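Local atomic coordinates of ATPase associated with various cellular activities, AAA_5 (Staphylothermus marinus, PDB entry 6N0S), a protein that belongs to a longer McrB protein that probably binds and hydrolyses ATP; this is its N-terminal EVE domain, similar to PUA-like RNA-binding proteins. Residues N4-G8 and S40-G44; S10-I16 and Y165-P171. One frame throughout, in Å; residues are numbered along the deposited sequence.

Contact 1: residues N4-G8 and S40-G44; sequences NKILG and SEYRG
The N-terminal segment N4-G8 runs in irregular, largely extended form over the first turn of helix 39-52, meeting the face made by S40, R43 and G44; 389 Å² is buried in all. N4 (chi1 m) lays its CB over one face of the R43 guanidinium, 3.2 Å from R43 NE. At K5 the backbone carbonyl takes over: K5 O lies near the guanidinium plane and accepts two hydrogen bonds, from R43 NE at 2.9 Å and R43 NH2 at 3.2 Å, while the K5 side chain leads away. In this EVE domain, a PUA-like fold, the segment is the lead-in to strand 12-17; its K5 carbonyl and L7 amide make the polar links to the helix, and the I6 and L7 side chains add apolar packing. I6 is in closest register with S40 (CA to CA 4.4 Å); I6 CG2 sits 3.6 Å from G44 N and 3.8 Å from R43 CG. L7 has helical phi/psi (-64/-38), and L7 N donates to S40 O at 3.2 Å, an acceptor shared with G44 N at 2.8 Å within the helix. The L7 side chain (t, p) brings CD2 to 3.6 Å from E41 CG. Extended again, G8 places its O 3.5 Å from G44 CA, where a CB on G44 would clash.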
loop_
_atom_site.group_PDB
_atom_site.type_symbol
_atom_site.label_atom_id
_atom_site.label_comp_id
_atom_site.label_asym_id
_atom_site.label_seq_id
_atom_site.Cartn_x
_atom_site.Cartn_y
_atom_site.Cartn_z
ATOM N N ASN A 4 -3.454 0.037 -21.747
ATOM C CA ASN A 4 -3.004 -1.235 -21.239
ATOM C C ASN A 4 -3.920 -1.642 -20.108
ATOM O O ASN A 4 -4.830 -0.909 -19.712
ATOM C CB ASN A 4 -1.563 -1.136 -20.780
ATOM C CG ASN A 4 -0.652 -0.838 -21.894
ATOM O OD1 ASN A 4 -0.480 -1.652 -22.811
ATOM N ND2 ASN A 4 -0.069 0.343 -21.857
ATOM N N LYS A 5 -3.666 -2.808 -19.560
ATOM C CA LYS A 5 -4.623 -3.363 -18.646
ATOM C C LYS A 5 -4.452 -2.725 -17.277
ATOM O O LYS A 5 -3.343 -2.338 -16.872
ATOM C CB LYS A 5 -4.532 -4.886 -18.595
ATOM C CG LYS A 5 -3.179 -5.552 -18.577
ATOM C CD LYS A 5 -3.373 -7.011 -19.066
ATOM C CE LYS A 5 -2.305 -7.996 -18.549
ATOM N NZ LYS A 5 -2.297 -9.320 -19.311
ATOM N N ILE A 6 -5.588 -2.543 -16.609
ATOM C CA ILE A 6 -5.649 -2.085 -15.231
ATOM C C ILE A 6 -6.370 -3.147 -14.427
ATOM O O ILE A 6 -7.324 -3.764 -14.915
ATOM C CB ILE A 6 -6.359 -0.729 -15.140
ATOM C CG1 ILE A 6 -7.752 -0.804 -15.789
ATOM C CG2 ILE A 6 -5.531 0.346 -15.901
ATOM C CD1 ILE A 6 -8.587 0.438 -15.549
ATOM N N LEU A 7 -5.903 -3.374 -13.210
ATOM C CA LEU A 7 -6.564 -4.328 -12.339
ATOM C C LEU A 7 -7.972 -3.855 -12.011
ATOM O O LEU A 7 -8.911 -4.657 -11.953
ATOM C CB LEU A 7 -5.752 -4.540 -11.066
ATOM C CG LEU A 7 -6.338 -5.571 -10.117
ATOM C CD1 LEU A 7 -6.485 -6.899 -10.856
ATOM C CD2 LEU A 7 -5.476 -5.739 -8.888
ATOM N N GLY A 8 -8.141 -2.556 -11.818
ATOM C CA GLY A 8 -9.466 -2.019 -11.584
ATOM C C GLY A 8 -9.421 -0.512 -11.664
ATOM O O GLY A 8 -8.384 0.094 -11.969
ATOM N N SER A 40 -0.296 -3.683 -13.693
ATOM C CA SER A 40 -1.704 -3.313 -13.840
ATOM C C SER A 40 -2.252 -2.613 -12.591
ATOM O O SER A 40 -3.189 -1.802 -12.692
ATOM C CB SER A 40 -2.545 -4.542 -14.175
ATOM O OG SER A 40 -2.721 -5.380 -13.063
ATOM N N GLU A 41 -1.713 -2.937 -11.415
ATOM C CA GLU A 41 -2.110 -2.260 -10.169
ATOM C C GLU A 41 -1.653 -0.813 -10.165
ATOM O O GLU A 41 -2.444 0.109 -9.923
ATOM C CB GLU A 41 -1.523 -3.003 -8.982
ATOM C CG GLU A 41 -2.147 -4.394 -8.801
ATOM C CD GLU A 41 -1.230 -5.452 -8.171
ATOM O OE1 GLU A 41 -0.710 -5.271 -7.023
ATOM O OE2 GLU A 41 -1.065 -6.504 -8.833
ATOM N N TYR A 42 -0.380 -0.593 -10.461
ATOM C CA TYR A 42 0.112 0.761 -10.649
ATOM C C TYR A 42 -0.689 1.506 -11.706
ATOM O O TYR A 42 -1.092 2.658 -11.501
ATOM C CB TYR A 42 1.583 0.694 -11.037
ATOM C CG TYR A 42 2.243 2.040 -11.258
ATOM C CD1 TYR A 42 2.056 3.073 -10.368
ATOM C CD2 TYR A 42 3.080 2.258 -12.343
ATOM C CE1 TYR A 42 2.679 4.300 -10.548
ATOM C CE2 TYR A 42 3.723 3.477 -12.517
ATOM C CZ TYR A 42 3.515 4.489 -11.610
ATOM O OH TYR A 42 4.137 5.705 -11.773
ATOM N N ARG A 43 -0.899 0.886 -12.873
ATOM C CA ARG A 43 -1.629 1.589 -13.918
ATOM C C ARG A 43 -3.048 1.910 -13.451
ATOM O O ARG A 43 -3.530 3.035 -13.628
ATOM C CB ARG A 43 -1.610 0.758 -15.217
ATOM C CG ARG A 43 -1.961 1.509 -16.509
ATOM C CD ARG A 43 -1.224 0.913 -17.774
ATOM N NE ARG A 43 -1.204 -0.534 -17.698
ATOM C CZ ARG A 43 -0.132 -1.306 -17.782
ATOM N NH1 ARG A 43 1.061 -0.808 -18.012
ATOM N NH2 ARG A 43 -0.271 -2.609 -17.635
ATOM N N GLY A 44 -3.714 0.950 -12.807
ATOM C CA GLY A 44 -5.062 1.195 -12.303
ATOM C C GLY A 44 -5.138 2.296 -11.261
ATOM O O GLY A 44 -6.042 3.143 -11.290
#

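Contact 2: residues S10-I16 and Y165-P171; sequences SKYWVEI and YLVPIRP
Strands 12-16 and 166-169 pair antiparallel along one edge of the five-stranded sheet of this PUA-like EVE domain, their axes 4.5 Å apart and their directions at 147°. With W13 opposite P168 and E15 opposite L166, V14 and V167 form a hydrogen-bonded pair: V14 N to V167 O is 2.7 Å, V167 N to V14 O 2.9 Å. The ladder continues with I16 N to Y165 O (2.8 Å) and I169 N to Y12 O (2.9 Å). Across strand 12-17, W13 and E15 hydrogen-bond through their backbones to strand 54-61. S10 OG accepts from Y12 N (3.0 Å) in an ST turn and lies 2.7 Å from I169 O; W13 NE1 donates to S10 O (2.9 Å). V14, V167 and I169 pack on one face. On the other, E15 OE2 accepts a hydrogen bond from Y165 OH at 2.7 Å; OE1 is hydrogen-bonded to H59 and N17, and the Y165 hydroxyl also to W32 N. W13 (chi1 m) covers P168, whose CB lies 3.9 Å from the indole six-membered ring centroid, 5° off its normal.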
loop_
_atom_site.group_PDB
_atom_site.type_symbol
_atom_site.label_atom_id
_atom_site.label_comp_id
_atom_site.label_asym_id
_atom_site.label_seq_id
_atom_site.Cartn_x
_atom_site.Cartn_y
_atom_site.Cartn_z
ATOM N N SER A 10 -11.217 2.642 -9.334
ATOM C CA SER A 10 -11.983 2.828 -8.108
ATOM C C SER A 10 -11.417 3.978 -7.301
ATOM O O SER A 10 -10.221 4.294 -7.371
ATOM C CB SER A 10 -11.990 1.565 -7.234
ATOM O OG SER A 10 -12.757 1.743 -6.045
ATOM N N LYS A 11 -12.293 4.581 -6.503
ATOM C CA LYS A 11 -11.850 5.571 -5.544
ATOM C C LYS A 11 -11.270 4.915 -4.296
ATOM O O LYS A 11 -10.622 5.597 -3.509
ATOM C CB LYS A 11 -13.017 6.492 -5.166
ATOM C CG LYS A 11 -12.570 7.765 -4.410
ATOM C CD LYS A 11 -13.730 8.690 -4.055
ATOM C CE LYS A 11 -13.244 9.881 -3.215
ATOM N NZ LYS A 11 -12.557 10.943 -4.032
ATOM N N TYR A 12 -11.491 3.615 -4.105
ATOM C CA TYR A 12 -11.149 2.905 -2.882
ATOM C C TYR A 12 -10.251 1.739 -3.245
ATOM O O TYR A 12 -10.627 0.920 -4.090
ATOM C CB TYR A 12 -12.412 2.420 -2.187
ATOM C CG TYR A 12 -13.381 3.568 -1.992
ATOM C CD1 TYR A 12 -13.198 4.479 -0.951
ATOM C CD2 TYR A 12 -14.445 3.763 -2.867
ATOM C CE1 TYR A 12 -14.060 5.536 -0.772
ATOM C CE2 TYR A 12 -15.323 4.820 -2.695
ATOM C CZ TYR A 12 -15.125 5.700 -1.655
ATOM O OH TYR A 12 -15.982 6.747 -1.485
ATOM N N TRP A 13 -9.046 1.695 -2.633
ATOM C CA TRP A 13 -8.060 0.641 -2.863
ATOM C C TRP A 13 -7.585 0.117 -1.521
ATOM O O TRP A 13 -7.665 0.817 -0.497
ATOM C CB TRP A 13 -6.848 1.136 -3.696
ATOM C CG TRP A 13 -7.192 1.436 -5.120
ATOM C CD1 TRP A 13 -7.963 2.447 -5.576
ATOM C CD2 TRP A 13 -6.785 0.682 -6.279
ATOM N NE1 TRP A 13 -8.061 2.378 -6.953
ATOM C CE2 TRP A 13 -7.340 1.301 -7.399
ATOM C CE3 TRP A 13 -5.985 -0.442 -6.463
ATOM C CZ2 TRP A 13 -7.133 0.818 -8.697
ATOM C CZ3 TRP A 13 -5.757 -0.894 -7.713
ATOM C CH2 TRP A 13 -6.343 -0.286 -8.827
ATOM N N VAL A 14 -7.119 -1.137 -1.526
ATOM C CA VAL A 14 -6.494 -1.779 -0.362
ATOM C C VAL A 14 -5.021 -2.020 -0.652
ATOM O O VAL A 14 -4.666 -2.515 -1.718
ATOM C CB VAL A 14 -7.171 -3.109 -0.003
ATOM C CG1 VAL A 14 -6.388 -3.859 1.084
ATOM C CG2 VAL A 14 -8.606 -2.879 0.475
ATOM N N GLU A 15 -4.177 -1.665 0.289
ATOM C CA GLU A 15 -2.763 -2.019 0.262
ATOM C C GLU A 15 -2.586 -3.300 1.072
ATOM O O GLU A 15 -2.929 -3.339 2.265
ATOM C CB GLU A 15 -1.904 -0.892 0.855
ATOM C CG GLU A 15 -0.393 -1.169 0.790
ATOM C CD GLU A 15 0.473 -0.365 1.767
ATOM O OE1 GLU A 15 0.076 -0.151 2.926
ATOM O OE2 GLU A 15 1.574 0.052 1.360
ATOM N N ILE A 16 -2.010 -4.324 0.443
ATOM C CA ILE A 16 -1.790 -5.626 1.061
ATOM C C ILE A 16 -0.325 -5.747 1.510
ATOM O O ILE A 16 0.598 -5.625 0.698
ATOM C CB ILE A 16 -2.182 -6.743 0.088
ATOM C CG1 ILE A 16 -3.669 -6.617 -0.252
ATOM C CG2 ILE A 16 -1.926 -8.112 0.725
ATOM C CD1 ILE A 16 -4.017 -7.301 -1.446
ATOM N N TYR A 165 -0.337 -6.402 -4.440
ATOM C CA TYR A 165 0.050 -5.352 -3.513
ATOM C C TYR A 165 -1.048 -4.311 -3.340
ATOM O O TYR A 165 -1.365 -3.931 -2.216
ATOM C CB TYR A 165 1.366 -4.679 -3.985
ATOM C CG TYR A 165 1.767 -3.451 -3.170
ATOM C CD1 TYR A 165 1.844 -3.489 -1.789
ATOM C CD2 TYR A 165 2.055 -2.248 -3.801
ATOM C CE1 TYR A 165 2.190 -2.374 -1.069
ATOM C CE2 TYR A 165 2.389 -1.133 -3.089
ATOM C CZ TYR A 165 2.461 -1.201 -1.723
ATOM O OH TYR A 165 2.791 -0.083 -1.001
ATOM N N LEU A 166 -1.652 -3.840 -4.422
ATOM C CA LEU A 166 -2.763 -2.895 -4.362
ATOM C C LEU A 166 -3.959 -3.463 -5.106
ATOM O O LEU A 166 -3.826 -3.865 -6.266
ATOM C CB LEU A 166 -2.374 -1.562 -4.975
ATOM C CG LEU A 166 -1.213 -0.871 -4.291
ATOM C CD1 LEU A 166 -0.618 0.254 -5.165
ATOM C CD2 LEU A 166 -1.714 -0.340 -2.972
ATOM N N VAL A 167 -5.114 -3.514 -4.441
ATOM C CA VAL A 167 -6.312 -4.016 -5.109
ATOM C C VAL A 167 -7.462 -3.024 -4.957
ATOM O O VAL A 167 -7.596 -2.371 -3.907
ATOM C CB VAL A 167 -6.714 -5.402 -4.568
ATOM C CG1 VAL A 167 -5.632 -6.457 -4.923
ATOM C CG2 VAL A 167 -6.927 -5.338 -3.062
ATOM N N PRO A 168 -8.307 -2.904 -5.974
ATOM C CA PRO A 168 -9.476 -2.029 -5.913
ATOM C C PRO A 168 -10.590 -2.698 -5.135
ATOM O O PRO A 168 -10.746 -3.915 -5.192
ATOM C CB PRO A 168 -9.852 -1.888 -7.403
ATOM C CG PRO A 168 -9.534 -3.219 -7.941
ATOM C CD PRO A 168 -8.309 -3.704 -7.211
ATOM N N ILE A 169 -11.381 -1.890 -4.415
ATOM C CA ILE A 169 -12.613 -2.373 -3.793
ATOM C C ILE A 169 -13.780 -1.433 -4.117
ATOM O O ILE A 169 -13.615 -0.273 -4.509
ATOM C CB ILE A 169 -12.473 -2.564 -2.243
ATOM C CG1 ILE A 169 -12.139 -1.250 -1.541
ATOM C CG2 ILE A 169 -11.418 -3.595 -1.944
ATOM C CD1 ILE A 169 -12.187 -1.293 0.074
ATOM N N ARG A 170 -14.969 -1.943 -3.954
ATOM C CA ARG A 170 -16.137 -1.141 -4.308
ATOM C C ARG A 170 -16.434 -0.110 -3.222
ATOM O O ARG A 170 -15.971 -0.253 -2.083
ATOM C CB ARG A 170 -17.339 -2.041 -4.478
ATOM C CG ARG A 170 -17.163 -3.109 -5.571
ATOM C CD ARG A 170 -18.329 -4.116 -5.525
ATOM N NE ARG A 170 -18.198 -4.928 -4.313
ATOM C CZ ARG A 170 -19.157 -5.687 -3.783
ATOM N NH1 ARG A 170 -20.359 -5.762 -4.366
ATOM N NH2 ARG A 170 -18.897 -6.378 -2.664
ATOM N N PRO A 171 -17.207 0.944 -3.538
ATOM C CA PRO A 171 -17.529 1.924 -2.475
ATOM C C PRO A 171 -18.196 1.290 -1.273
ATOM O O PRO A 171 -17.882 1.642 -0.134
ATOM C CB PRO A 171 -18.446 2.932 -3.181
ATOM C CG PRO A 171 -17.964 2.924 -4.628
ATOM C CD PRO A 171 -17.545 1.462 -4.882
#

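Along the chain the segments alternate: 4-8 and 10-16 follow one another closely, then comes 40-44 on helix 39-52, whereas segment 165-171 arrives only near the end of this domain. The centres of contacts 1 and 2 are about 12 Å apart, and the two meet directly. E41 OE1 lies 2.8 Å from Y165 N and 3.1 Å from L166 N, probable hydrogen bonds that tie the helix to the start of edge strand 166-169. W13 CZ2 is 3.6 Å from both G8 O and G44 C, so the indole lies beside both segments of contact 1. Helix 39-52 thus packs on the W13 face of the sheet, where its I45 touches W13 and L166, so the helix contacts both the lead-in 4-8 and the late edge strand 166-169.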